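Local coordinates for protein pseudouridine synthase (Pyrococcus abyssi, PDB 2AUS) that probably isomerises uridine to pseudouridine in RNA, as the Cbf5 subunit that partners Nop10 in archaeal box H/ACA ribonucleoprotein particles, at residues 30-34 / 329-333; 34-38 / 241-245; 66-71 / 220-224; 115-119 / 165-169. One frame throughout, in Å; residues are numbered along the deposited sequence.

Contact 1. Residues 30-34 / 329-333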
loop_
_atom_site.group_PDB
_atom_site.type_symbol
_atom_site.label_atom_id
_atom_site.label_comp_id
_atom_site.label_asym_id
_atom_site.label_seq_id
_atom_site.Cartn_x
_atom_site.Cartn_y
_atom_site.Cartn_z
ATOM N N LYS A 30 10.505 36.912 30.651
ATOM C CA LYS A 30 11.687 36.514 29.894
ATOM C C LYS A 30 11.928 35.011 29.966
ATOM O O LYS A 30 12.599 34.442 29.108
ATOM C CB LYS A 30 12.927 37.251 30.413
ATOM C CG LYS A 30 12.825 38.774 30.360
ATOM C CD LYS A 30 12.601 39.270 28.937
ATOM C CE LYS A 30 12.404 40.778 28.901
ATOM N NZ LYS A 30 12.155 41.256 27.510
ATOM N N TRP A 31 11.383 34.367 30.994
ATOM C CA TRP A 31 11.566 32.930 31.148
ATOM C C TRP A 31 10.443 32.138 30.498
ATOM O O TRP A 31 9.264 32.387 30.747
ATOM C CB TRP A 31 11.668 32.577 32.629
ATOM C CG TRP A 31 12.908 33.145 33.274
ATOM C CD1 TRP A 31 13.985 33.703 32.638
ATOM C CD2 TRP A 31 13.218 33.163 34.670
ATOM N NE1 TRP A 31 14.943 34.063 33.550
ATOM C CE2 TRP A 31 14.500 33.743 34.807
ATOM C CE3 TRP A 31 12.538 32.744 35.823
ATOM C CZ2 TRP A 31 15.118 33.915 36.048
ATOM C CZ3 TRP A 31 13.157 32.915 37.064
ATOM C CH2 TRP A 31 14.432 33.495 37.163
ATOM N N GLY A 32 10.815 31.183 29.654
ATOM C CA GLY A 32 9.815 30.372 28.988
ATOM C C GLY A 32 9.107 31.105 27.869
ATOM O O GLY A 32 9.597 32.119 27.366
ATOM N N PHE A 33 7.948 30.584 27.477
ATOM C CA PHE A 33 7.166 31.175 26.396
ATOM C C PHE A 33 5.706 30.809 26.532
ATOM O O PHE A 33 5.369 29.787 27.126
ATOM C CB PHE A 33 7.567 30.612 25.025
ATOM C CG PHE A 33 9.031 30.666 24.727
ATOM C CD1 PHE A 33 9.555 31.682 23.937
ATOM C CD2 PHE A 33 9.879 29.661 25.181
ATOM C CE1 PHE A 33 10.916 31.703 23.612
ATOM C CE2 PHE A 33 11.232 29.671 24.867
ATOM C CZ PHE A 33 11.752 30.691 24.070
ATOM N N PRO A 34 4.810 31.664 26.014
ATOM C CA PRO A 34 3.396 31.302 26.099
ATOM C C PRO A 34 3.418 30.074 25.170
ATOM O O PRO A 34 4.029 30.122 24.098
ATOM C CB PRO A 34 2.703 32.494 25.455
ATOM C CG PRO A 34 3.588 33.640 25.858
ATOM C CD PRO A 34 4.977 33.081 25.635
ATOM N N TRP A 329 14.827 27.048 30.556
ATOM C CA TRP A 329 13.759 28.035 30.462
ATOM C C TRP A 329 13.572 28.821 31.748
ATOM O O TRP A 329 13.407 30.031 31.707
ATOM C CB TRP A 329 12.448 27.366 30.037
ATOM C CG TRP A 329 12.475 26.897 28.602
ATOM C CD1 TRP A 329 13.554 26.899 27.752
ATOM C CD2 TRP A 329 11.389 26.322 27.866
ATOM N NE1 TRP A 329 13.204 26.353 26.542
ATOM C CE2 TRP A 329 11.883 25.984 26.586
ATOM C CE3 TRP A 329 10.050 26.040 28.169
ATOM C CZ2 TRP A 329 11.082 25.398 25.604
ATOM C CZ3 TRP A 329 9.255 25.456 27.191
ATOM C CH2 TRP A 329 9.779 25.134 25.927
ATOM N N TYR A 330 13.591 28.133 32.883
ATOM C CA TYR A 330 13.450 28.782 34.189
ATOM C C TYR A 330 14.692 28.315 34.944
ATOM O O TYR A 330 14.625 27.466 35.833
ATOM C CB TYR A 330 12.175 28.307 34.897
ATOM C CG TYR A 330 10.896 28.795 34.243
ATOM C CD1 TYR A 330 10.172 29.855 34.790
ATOM C CD2 TYR A 330 10.416 28.199 33.076
ATOM C CE1 TYR A 330 8.998 30.310 34.194
ATOM C CE2 TYR A 330 9.244 28.647 32.465
ATOM C CZ TYR A 330 8.543 29.707 33.033
ATOM O OH TYR A 330 7.413 30.193 32.427
ATOM N N PRO A 331 15.846 28.889 34.604
ATOM C CA PRO A 331 17.134 28.541 35.211
ATOM C C PRO A 331 17.321 28.761 36.696
ATOM O O PRO A 331 16.776 29.699 37.275
ATOM C CB PRO A 331 18.115 29.381 34.406
ATOM C CG PRO A 331 17.344 30.650 34.222
ATOM C CD PRO A 331 15.971 30.123 33.802
ATOM N N LYS A 332 18.097 27.875 37.310
ATOM C CA LYS A 332 18.443 28.034 38.709
ATOM C C LYS A 332 19.639 28.974 38.659
ATOM O O LYS A 332 20.612 28.715 37.941
ATOM C CB LYS A 332 18.862 26.706 39.339
ATOM C CG LYS A 332 17.706 25.837 39.773
ATOM C CD LYS A 332 18.199 24.720 40.662
ATOM C CE LYS A 332 17.072 23.803 41.083
ATOM N NZ LYS A 332 17.583 22.720 41.968
ATOM N N LEU A 333 19.555 30.076 39.391
ATOM C CA LEU A 333 20.630 31.055 39.423
ATOM C C LEU A 333 21.145 31.193 40.852
ATOM O O LEU A 333 20.402 31.595 41.748
ATOM C CB LEU A 333 20.115 32.406 38.923
ATOM C CG LEU A 333 19.470 32.386 37.536
ATOM C CD1 LEU A 333 18.805 33.727 37.243
ATOM C CD2 LEU A 333 20.534 32.074 36.491
#

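Contact 2. Residues 34-38 / 241-245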
loop_
_atom_site.group_PDB
_atom_site.type_symbol
_atom_site.label_atom_id
_atom_site.label_comp_id
_atom_site.label_asym_id
_atom_site.label_seq_id
_atom_site.Cartn_x
_atom_site.Cartn_y
_atom_site.Cartn_z
ATOM N N PRO A 34 4.810 31.664 26.014
ATOM C CA PRO A 34 3.396 31.302 26.099
ATOM C C PRO A 34 3.418 30.074 25.170
ATOM O O PRO A 34 4.029 30.122 24.098
ATOM C CB PRO A 34 2.703 32.494 25.455
ATOM C CG PRO A 34 3.588 33.640 25.858
ATOM C CD PRO A 34 4.977 33.081 25.635
ATOM N N PRO A 35 2.790 28.962 25.573
ATOM C CA PRO A 35 2.762 27.733 24.768
ATOM C C PRO A 35 2.603 27.898 23.248
ATOM O O PRO A 35 3.296 27.237 22.467
ATOM C CB PRO A 35 1.604 26.946 25.387
ATOM C CG PRO A 35 1.657 27.363 26.822
ATOM C CD PRO A 35 1.881 28.856 26.726
ATOM N N ASP A 36 1.695 28.776 22.833
ATOM C CA ASP A 36 1.437 28.994 21.414
ATOM C C ASP A 36 2.328 30.041 20.752
ATOM O O ASP A 36 2.132 30.369 19.584
ATOM C CB ASP A 36 -0.024 29.392 21.214
ATOM C CG ASP A 36 -0.345 30.738 21.831
ATOM O OD1 ASP A 36 -0.057 30.931 23.037
ATOM O OD2 ASP A 36 -0.879 31.608 21.110
ATOM N N LYS A 37 3.306 30.564 21.481
ATOM C CA LYS A 37 4.194 31.579 20.930
ATOM C C LYS A 37 5.635 31.122 20.968
ATOM O O LYS A 37 6.539 31.921 21.199
ATOM C CB LYS A 37 4.057 32.891 21.714
ATOM C CG LYS A 37 2.735 33.604 21.502
ATOM C CD LYS A 37 2.626 34.135 20.077
ATOM C CE LYS A 37 1.260 34.765 19.824
ATOM N NZ LYS A 37 0.962 35.823 20.833
ATOM N N ARG A 38 5.855 29.837 20.736
ATOM C CA ARG A 38 7.204 29.307 20.759
ATOM C C ARG A 38 7.854 29.328 19.382
ATOM O O ARG A 38 7.201 29.061 18.378
ATOM C CB ARG A 38 7.195 27.882 21.332
ATOM C CG ARG A 38 6.806 27.854 22.814
ATOM C CD ARG A 38 7.211 26.562 23.533
ATOM N NE ARG A 38 6.233 25.511 23.324
ATOM C CZ ARG A 38 5.500 24.941 24.282
ATOM N NH1 ARG A 38 5.624 25.304 25.550
ATOM N NH2 ARG A 38 4.613 24.017 23.956
ATOM N N GLN A 241 0.354 21.058 17.287
ATOM C CA GLN A 241 -0.158 21.769 18.450
ATOM C C GLN A 241 0.850 21.758 19.584
ATOM O O GLN A 241 1.711 20.875 19.651
ATOM C CB GLN A 241 -1.458 21.128 18.948
ATOM C CG GLN A 241 -2.475 20.836 17.855
ATOM C CD GLN A 241 -2.588 21.975 16.872
ATOM O OE1 GLN A 241 -2.798 23.118 17.260
ATOM N NE2 GLN A 241 -2.434 21.672 15.592
ATOM N N PRO A 242 0.773 22.751 20.483
ATOM C CA PRO A 242 1.722 22.760 21.603
ATOM C C PRO A 242 1.406 21.505 22.421
ATOM O O PRO A 242 0.252 21.076 22.485
ATOM C CB PRO A 242 1.362 24.036 22.362
ATOM C CG PRO A 242 0.759 24.920 21.295
ATOM C CD PRO A 242 -0.097 23.938 20.513
ATOM N N MET A 243 2.419 20.904 23.033
ATOM C CA MET A 243 2.191 19.693 23.820
ATOM C C MET A 243 1.121 19.876 24.898
ATOM O O MET A 243 0.487 18.903 25.327
ATOM C CB MET A 243 3.496 19.242 24.471
ATOM C CG MET A 243 4.000 20.198 25.528
ATOM S SD MET A 243 5.521 19.648 26.332
ATOM C CE MET A 243 6.138 21.224 26.974
ATOM N N GLU A 244 0.930 21.116 25.344
ATOM C CA GLU A 244 -0.065 21.433 26.376
ATOM C C GLU A 244 -1.475 20.980 25.992
ATOM O O GLU A 244 -2.322 20.735 26.857
ATOM C CB GLU A 244 -0.083 22.940 26.660
ATOM C CG GLU A 244 1.139 23.497 27.411
ATOM C CD GLU A 244 2.445 23.441 26.617
ATOM O OE1 GLU A 244 2.411 23.339 25.369
ATOM O OE2 GLU A 244 3.518 23.523 27.256
ATOM N N LYS A 245 -1.730 20.870 24.691
ATOM C CA LYS A 245 -3.036 20.430 24.211
ATOM C C LYS A 245 -3.357 19.041 24.765
ATOM O O LYS A 245 -4.517 18.737 25.066
ATOM C CB LYS A 245 -3.041 20.396 22.678
ATOM C CG LYS A 245 -4.323 19.849 22.032
ATOM C CD LYS A 245 -5.527 20.771 22.223
ATOM C CE LYS A 245 -6.754 20.262 21.445
ATOM N NZ LYS A 245 -6.436 20.064 19.986
#

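Contact 3. Residues 66-71 / 220-224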
loop_
_atom_site.group_PDB
_atom_site.type_symbol
_atom_site.label_atom_id
_atom_site.label_comp_id
_atom_site.label_asym_id
_atom_site.label_seq_id
_atom_site.Cartn_x
_atom_site.Cartn_y
_atom_site.Cartn_z
ATOM N N ILE A 66 6.033 9.789 10.174
ATOM C CA ILE A 66 6.037 11.148 10.685
ATOM C C ILE A 66 7.464 11.584 11.051
ATOM O O ILE A 66 7.861 12.716 10.776
ATOM C CB ILE A 66 5.075 11.265 11.891
ATOM C CG1 ILE A 66 3.632 11.312 11.373
ATOM C CG2 ILE A 66 5.405 12.486 12.730
ATOM C CD1 ILE A 66 2.585 11.241 12.452
ATOM N N LYS A 67 8.238 10.680 11.645
ATOM C CA LYS A 67 9.612 11.002 12.018
ATOM C C LYS A 67 10.446 11.283 10.770
ATOM O O LYS A 67 11.300 12.177 10.771
ATOM C CB LYS A 67 10.244 9.857 12.820
ATOM C CG LYS A 67 9.507 9.540 14.116
ATOM C CD LYS A 67 10.394 8.831 15.134
ATOM C CE LYS A 67 10.845 7.467 14.650
ATOM N NZ LYS A 67 11.760 6.811 15.633
ATOM N N ARG A 68 10.187 10.535 9.700
ATOM C CA ARG A 68 10.916 10.722 8.457
ATOM C C ARG A 68 10.529 12.034 7.796
ATOM O O ARG A 68 11.390 12.791 7.374
ATOM C CB ARG A 68 10.653 9.560 7.491
ATOM C CG ARG A 68 11.037 8.211 8.064
ATOM C CD ARG A 68 11.176 7.141 6.994
ATOM N NE ARG A 68 11.517 5.856 7.605
ATOM C CZ ARG A 68 10.623 4.979 8.060
ATOM N NH1 ARG A 68 9.324 5.235 7.965
ATOM N NH2 ARG A 68 11.027 3.852 8.631
ATOM N N ILE A 69 9.232 12.301 7.721
ATOM C CA ILE A 69 8.740 13.524 7.102
ATOM C C ILE A 69 9.242 14.780 7.803
ATOM O O ILE A 69 9.714 15.716 7.158
ATOM C CB ILE A 69 7.199 13.569 7.105
ATOM C CG1 ILE A 69 6.646 12.370 6.336
ATOM C CG2 ILE A 69 6.718 14.896 6.503
ATOM C CD1 ILE A 69 5.140 12.195 6.477
ATOM N N LEU A 70 9.138 14.803 9.127
ATOM C CA LEU A 70 9.562 15.972 9.876
ATOM C C LEU A 70 11.017 15.907 10.326
ATOM O O LEU A 70 11.456 16.736 11.110
ATOM C CB LEU A 70 8.635 16.182 11.077
ATOM C CG LEU A 70 7.132 16.256 10.759
ATOM C CD1 LEU A 70 6.340 16.470 12.052
ATOM C CD2 LEU A 70 6.861 17.391 9.773
ATOM N N ASN A 71 11.767 14.930 9.822
ATOM C CA ASN A 71 13.180 14.803 10.178
ATOM C C ASN A 71 13.367 14.853 11.692
ATOM O O ASN A 71 14.169 15.632 12.208
ATOM C CB ASN A 71 13.980 15.928 9.510
ATOM C CG ASN A 71 14.161 15.707 8.012
ATOM O OD1 ASN A 71 15.121 15.073 7.583
ATOM N ND2 ASN A 71 13.227 16.216 7.216
ATOM N N LEU A 220 1.264 17.151 6.207
ATOM C CA LEU A 220 2.552 17.324 6.868
ATOM C C LEU A 220 3.703 17.422 5.880
ATOM O O LEU A 220 4.605 18.246 6.052
ATOM C CB LEU A 220 2.821 16.172 7.841
ATOM C CG LEU A 220 1.966 16.142 9.106
ATOM C CD1 LEU A 220 2.416 14.986 9.993
ATOM C CD2 LEU A 220 2.109 17.469 9.846
ATOM N N VAL A 221 3.683 16.573 4.860
ATOM C CA VAL A 221 4.736 16.596 3.854
ATOM C C VAL A 221 4.747 17.955 3.167
ATOM O O VAL A 221 5.792 18.589 3.049
ATOM C CB VAL A 221 4.529 15.501 2.791
ATOM C CG1 VAL A 221 5.500 15.713 1.625
ATOM C CG2 VAL A 221 4.738 14.121 3.420
ATOM N N ASP A 222 3.578 18.419 2.744
ATOM C CA ASP A 222 3.496 19.698 2.053
ATOM C C ASP A 222 3.826 20.909 2.915
ATOM O O ASP A 222 4.503 21.833 2.459
ATOM C CB ASP A 222 2.111 19.866 1.429
ATOM C CG ASP A 222 1.787 18.762 0.440
ATOM O OD1 ASP A 222 2.718 18.019 0.051
ATOM O OD2 ASP A 222 0.607 18.638 0.047
ATOM N N TYR A 223 3.352 20.918 4.155
ATOM C CA TYR A 223 3.619 22.040 5.048
ATOM C C TYR A 223 5.097 22.106 5.425
ATOM O O TYR A 223 5.665 23.188 5.594
ATOM C CB TYR A 223 2.770 21.911 6.308
ATOM C CG TYR A 223 1.283 21.956 6.057
ATOM C CD1 TYR A 223 0.391 21.501 7.023
ATOM C CD2 TYR A 223 0.761 22.496 4.875
ATOM C CE1 TYR A 223 -0.982 21.579 6.830
ATOM C CE2 TYR A 223 -0.616 22.583 4.672
ATOM C CZ TYR A 223 -1.481 22.120 5.658
ATOM O OH TYR A 223 -2.844 22.184 5.475
ATOM N N TYR A 224 5.721 20.944 5.553
ATOM C CA TYR A 224 7.129 20.896 5.898
ATOM C C TYR A 224 7.920 21.460 4.725
ATOM O O TYR A 224 8.937 22.127 4.917
ATOM C CB TYR A 224 7.550 19.461 6.194
ATOM C CG TYR A 224 8.904 19.359 6.846
ATOM C CD1 TYR A 224 10.012 18.912 6.127
ATOM C CD2 TYR A 224 9.080 19.712 8.182
ATOM C CE1 TYR A 224 11.263 18.814 6.721
ATOM C CE2 TYR A 224 10.327 19.618 8.788
ATOM C CZ TYR A 224 11.415 19.169 8.051
ATOM O OH TYR A 224 12.652 19.074 8.643
#

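Contact 4. Residues 115-119 / 165-169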
loop_
_atom_site.group_PDB
_atom_site.type_symbol
_atom_site.label_atom_id
_atom_site.label_comp_id
_atom_site.label_asym_id
_atom_site.label_seq_id
_atom_site.Cartn_x
_atom_site.Cartn_y
_atom_site.Cartn_z
ATOM N N HIS A 115 -22.030 -4.861 10.841
ATOM C CA HIS A 115 -22.759 -5.682 9.894
ATOM C C HIS A 115 -23.403 -6.863 10.619
ATOM O O HIS A 115 -22.703 -7.718 11.157
ATOM C CB HIS A 115 -21.825 -6.203 8.802
ATOM C CG HIS A 115 -22.531 -6.988 7.747
ATOM N ND1 HIS A 115 -23.466 -6.423 6.903
ATOM C CD2 HIS A 115 -22.486 -8.305 7.434
ATOM C CE1 HIS A 115 -23.967 -7.360 6.119
ATOM N NE2 HIS A 115 -23.391 -8.511 6.421
ATOM N N LEU A 116 -24.732 -6.903 10.637
ATOM C CA LEU A 116 -25.454 -7.992 11.292
ATOM C C LEU A 116 -25.458 -9.219 10.391
ATOM O O LEU A 116 -25.581 -9.102 9.172
ATOM C CB LEU A 116 -26.885 -7.564 11.601
ATOM C CG LEU A 116 -26.958 -6.398 12.584
ATOM C CD1 LEU A 116 -28.401 -6.000 12.808
ATOM C CD2 LEU A 116 -26.284 -6.797 13.895
ATOM N N HIS A 117 -25.312 -10.396 10.996
ATOM C CA HIS A 117 -25.283 -11.642 10.243
ATOM C C HIS A 117 -26.673 -12.223 9.998
ATOM O O HIS A 117 -26.813 -13.308 9.434
ATOM C CB HIS A 117 -24.396 -12.657 10.967
ATOM C CG HIS A 117 -22.952 -12.263 11.015
ATOM N ND1 HIS A 117 -22.190 -12.095 9.878
ATOM C CD2 HIS A 117 -22.134 -11.989 12.059
ATOM C CE1 HIS A 117 -20.965 -11.735 10.220
ATOM N NE2 HIS A 117 -20.904 -11.664 11.538
ATOM N N GLY A 118 -27.695 -11.485 10.414
ATOM C CA GLY A 118 -29.064 -11.922 10.226
ATOM C C GLY A 118 -29.986 -10.725 10.275
ATOM O O GLY A 118 -29.658 -9.716 10.903
ATOM N N ASP A 119 -31.138 -10.825 9.620
ATOM C CA ASP A 119 -32.089 -9.720 9.595
ATOM C C ASP A 119 -32.706 -9.444 10.964
ATOM O O ASP A 119 -33.144 -10.357 11.662
ATOM C CB ASP A 119 -33.194 -10.001 8.579
ATOM C CG ASP A 119 -32.645 -10.346 7.209
ATOM O OD1 ASP A 119 -31.752 -9.622 6.727
ATOM O OD2 ASP A 119 -33.108 -11.348 6.619
ATOM N N GLY A 165 -30.877 -2.185 6.520
ATOM C CA GLY A 165 -30.925 -3.631 6.566
ATOM C C GLY A 165 -30.016 -4.211 7.635
ATOM O O GLY A 165 -30.276 -4.074 8.829
ATOM N N ARG A 166 -28.939 -4.854 7.205
ATOM C CA ARG A 166 -28.002 -5.461 8.133
ATOM C C ARG A 166 -26.850 -4.546 8.509
ATOM O O ARG A 166 -26.022 -4.900 9.350
ATOM C CB ARG A 166 -27.448 -6.750 7.537
ATOM C CG ARG A 166 -28.516 -7.779 7.263
ATOM C CD ARG A 166 -27.918 -9.142 7.062
ATOM N NE ARG A 166 -28.961 -10.142 6.888
ATOM C CZ ARG A 166 -28.720 -11.437 6.724
ATOM N NH1 ARG A 166 -27.467 -11.882 6.713
ATOM N NH2 ARG A 166 -29.729 -12.284 6.563
ATOM N N ASP A 167 -26.793 -3.374 7.888
ATOM C CA ASP A 167 -25.720 -2.429 8.161
ATOM C C ASP A 167 -26.152 -1.328 9.110
ATOM O O ASP A 167 -27.159 -0.648 8.893
ATOM C CB ASP A 167 -25.201 -1.832 6.854
ATOM C CG ASP A 167 -24.503 -2.865 5.980
ATOM O OD1 ASP A 167 -23.481 -3.435 6.425
ATOM O OD2 ASP A 167 -24.983 -3.104 4.849
ATOM N N VAL A 168 -25.380 -1.167 10.176
ATOM C CA VAL A 168 -25.678 -0.162 11.182
ATOM C C VAL A 168 -24.479 0.746 11.364
ATOM O O VAL A 168 -23.408 0.300 11.760
ATOM C CB VAL A 168 -26.031 -0.821 12.540
ATOM C CG1 VAL A 168 -26.402 0.250 13.569
ATOM C CG2 VAL A 168 -27.180 -1.799 12.355
ATOM N N LEU A 169 -24.669 2.020 11.047
ATOM C CA LEU A 169 -23.621 3.019 11.186
ATOM C C LEU A 169 -23.922 3.782 12.477
ATOM O O LEU A 169 -24.975 4.415 12.601
ATOM C CB LEU A 169 -23.642 3.974 9.985
ATOM C CG LEU A 169 -22.678 5.164 10.020
ATOM C CD1 LEU A 169 -21.238 4.677 9.921
ATOM C CD2 LEU A 169 -22.993 6.115 8.864
#

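Contact 1. Residues 30-34 / 329-333
Trp31 loses more surface to this contact than any other residue. Its CA-to-CB bond points toward the 329-333 segment, and the broad indole gives Pro331 and Leu333 something to pack on. Pro331 CD sits over one face, 4.0 Å from the centroid of the Trp31 five-membered ring, a CH-pi contact that suits the slightly acidic CH bonds beside a proline nitrogen. Leu333 CD1 reaches Trp31 CZ2 at 3.9 Å. At the root of the side chain, Trp31 CB lies over the face of the Tyr330 ring, 4.0 Å from its centroid, as a second CH-pi contact.

Trp329 is gripped from the other end of the segment. The edge of Phe33 meets its face in a T-shaped pair, with the Phe33 ring and the Trp329 six-membered ring 5.5 Å apart between centroids and their planes at 81°. Between the two aromatic clusters runs Gly32, whose positive phi favours glycine and whose lack of a side chain is needed here: a CB would clash with Tyr330 CE2. The hydroxyl of Tyr330 is hydrogen-bonded to Glu295 and Lys293, and Lys293 also bonds Trp31 O.

Two irregular chain segments thus interlock through aromatic rings. This fits the Cbf5 family, in which the N-terminal extension wraps against the PUA domain, here meeting the C-terminal tail that follows strand 316-323.

Contact 2. Residues 34-38 / 241-245
Pro34 begins the first segment with a carbonyl that accepts a hydrogen bond from Lys37 N, Pro34 O to Lys37 N being 2.8 Å, so the chain turns back at once. Pro35 lies inside this turn, where its fixed phi fits, and presents its ring to a second proline: Pro35 CB is 4.2 Å from Pro242 CB, and Pro35 O is 3.6 Å from Pro242 CG. Asp36 adds a backbone touch, its CA 4.1 Å from Pro242 CG. Arg38 then reaches across with a long side chain and forms a two-pronged salt bridge with Glu244: Arg38 NH2 to Glu244 OE1 at 2.7 Å and NH1 to OE2 at 3.2 Å. The carboxylate meets the guanidinium edge-on, so two N-H groups can each point at an oxygen; pairing the charges suits two buried side chains.

Leu296 N also bonds Glu244 OE2, while Arg38 O accepts from Arg237 of helix 234-239. Gln241 and Met243 bond the backbone of Val48 and Tyr46, so strand 241-242 runs antiparallel along strand 47-53, with the turn held just ahead of helix 40-45.

Contact 3. Residues 66-71 / 220-224
A tyrosine ring lies flat against the end of a helix: Leu70 CA stands over the face of Tyr224, 4.1 Å from the ring centroid in a CH-pi contact, and Ile69 O lies over the ring too, 3.4 Å from Tyr224 CD1. The helix 59-69 stops here in a Schellman motif. Asn71, its C-prime residue, has positive phi, which asparagine tolerates better than most residues, and Asn71 ND2 gives a weak hydrogen bond of 3.2 Å to Tyr224 OH.

Away from the ring, toward Ile66 and Leu220, the contact is aliphatic. Ile69 CD1 meets Val221 CG2 at 3.6 Å, Ile69 CG2 approaches Leu220 CB at 4.3 Å, and Ile66 CG1 comes within 4.1 Å of Leu220 CD1. Ile66 and Ile69, almost one helical turn apart, present branched side chains to the other helix, while Leu220 and Tyr224, four residues apart, face back. Leucine, unbranched at CB, can extend its tip from a CA-to-CB bond that points sideways, and Leu70 CD2 packs on Tyr224 CD2 at 3.6 Å.

Ile66, Leu70 and Leu220 also press on strand 47-53, and Ile66 and Leu70 on strand 88-93. Asp222, pointing away from 66-71, forms salt bridges with basic side chains of the Nop10 chain, which also packs on Ile69 and Val221. Helix-to-helix packing over a central sheet is characteristic of the pseudouridine synthase fold, and here the helix pair also borders a Nop10-binding surface.

Contact 4. Residues 115-119 / 165-169
Backbone pairing sets the frame. His115 and Asp167 face each other as an antiparallel non-hydrogen-bonded pair, their CA atoms 4.7 Å apart. Beside it Leu116 N donates a short, nearly straight hydrogen bond to Arg166 O at 2.7 Å. The same carbonyl also receives a CA-H...O contact, His115 CA to Arg166 O at 3.4 Å.

Polar side chains add to this. His115 ND1 bonds Asp167 OD1 at 3.0 Å, so an imidazole N-H and one carboxylate oxygen, on the same face of the sheet, pair directly across the strands. Arg166 has the most surface covered: its extended side chain carries NE to Asp119 OD1 in a 2.8 Å salt bridge, while one face of its guanidinium lies over Gly118 CA, 3.6 Å from Arg166 CZ. A glycine leaves room for the flat group to lie close against the backbone there.

Apolar contact is lighter. Leu116 CD1 touches Val168 CG2 at 4.4 Å, both suited to the buried side of the sheet.

Strand 167-174 lies between strands 152-164 and 108-116, and the latter pairs in turn with strand 195-205. Helix 122-131 covers Leu116 and Val168. On the side of His115 and Asp167, the Nop10 chain reaches the sheet, a basic side chain of Nop10 forming a salt bridge with Asp167 OD2.

In the fold
From the N terminus, strand 18-20 joins the sheet of the PUA region, and the chain then reaches residues 30-38, where contacts 1 and 2 both begin, sharing Pro34. Contact 1 closes the longest loop, onto the C-terminal tail; contact 2 closes a shorter one at 241-245, and the two touch where Arg38 packs on Phe33 and Trp329. Contact 3 is nested inside contact 2, and contact 4 inside contact 3, so none of the loops cross. Contacts 1 and 2 thus tie the N-terminal extension to both the tail and the catalytic region, contact 3 joins two helices of that region, and contact 4, its centre about 58 Å from that of contact 1, joins strands at the far end.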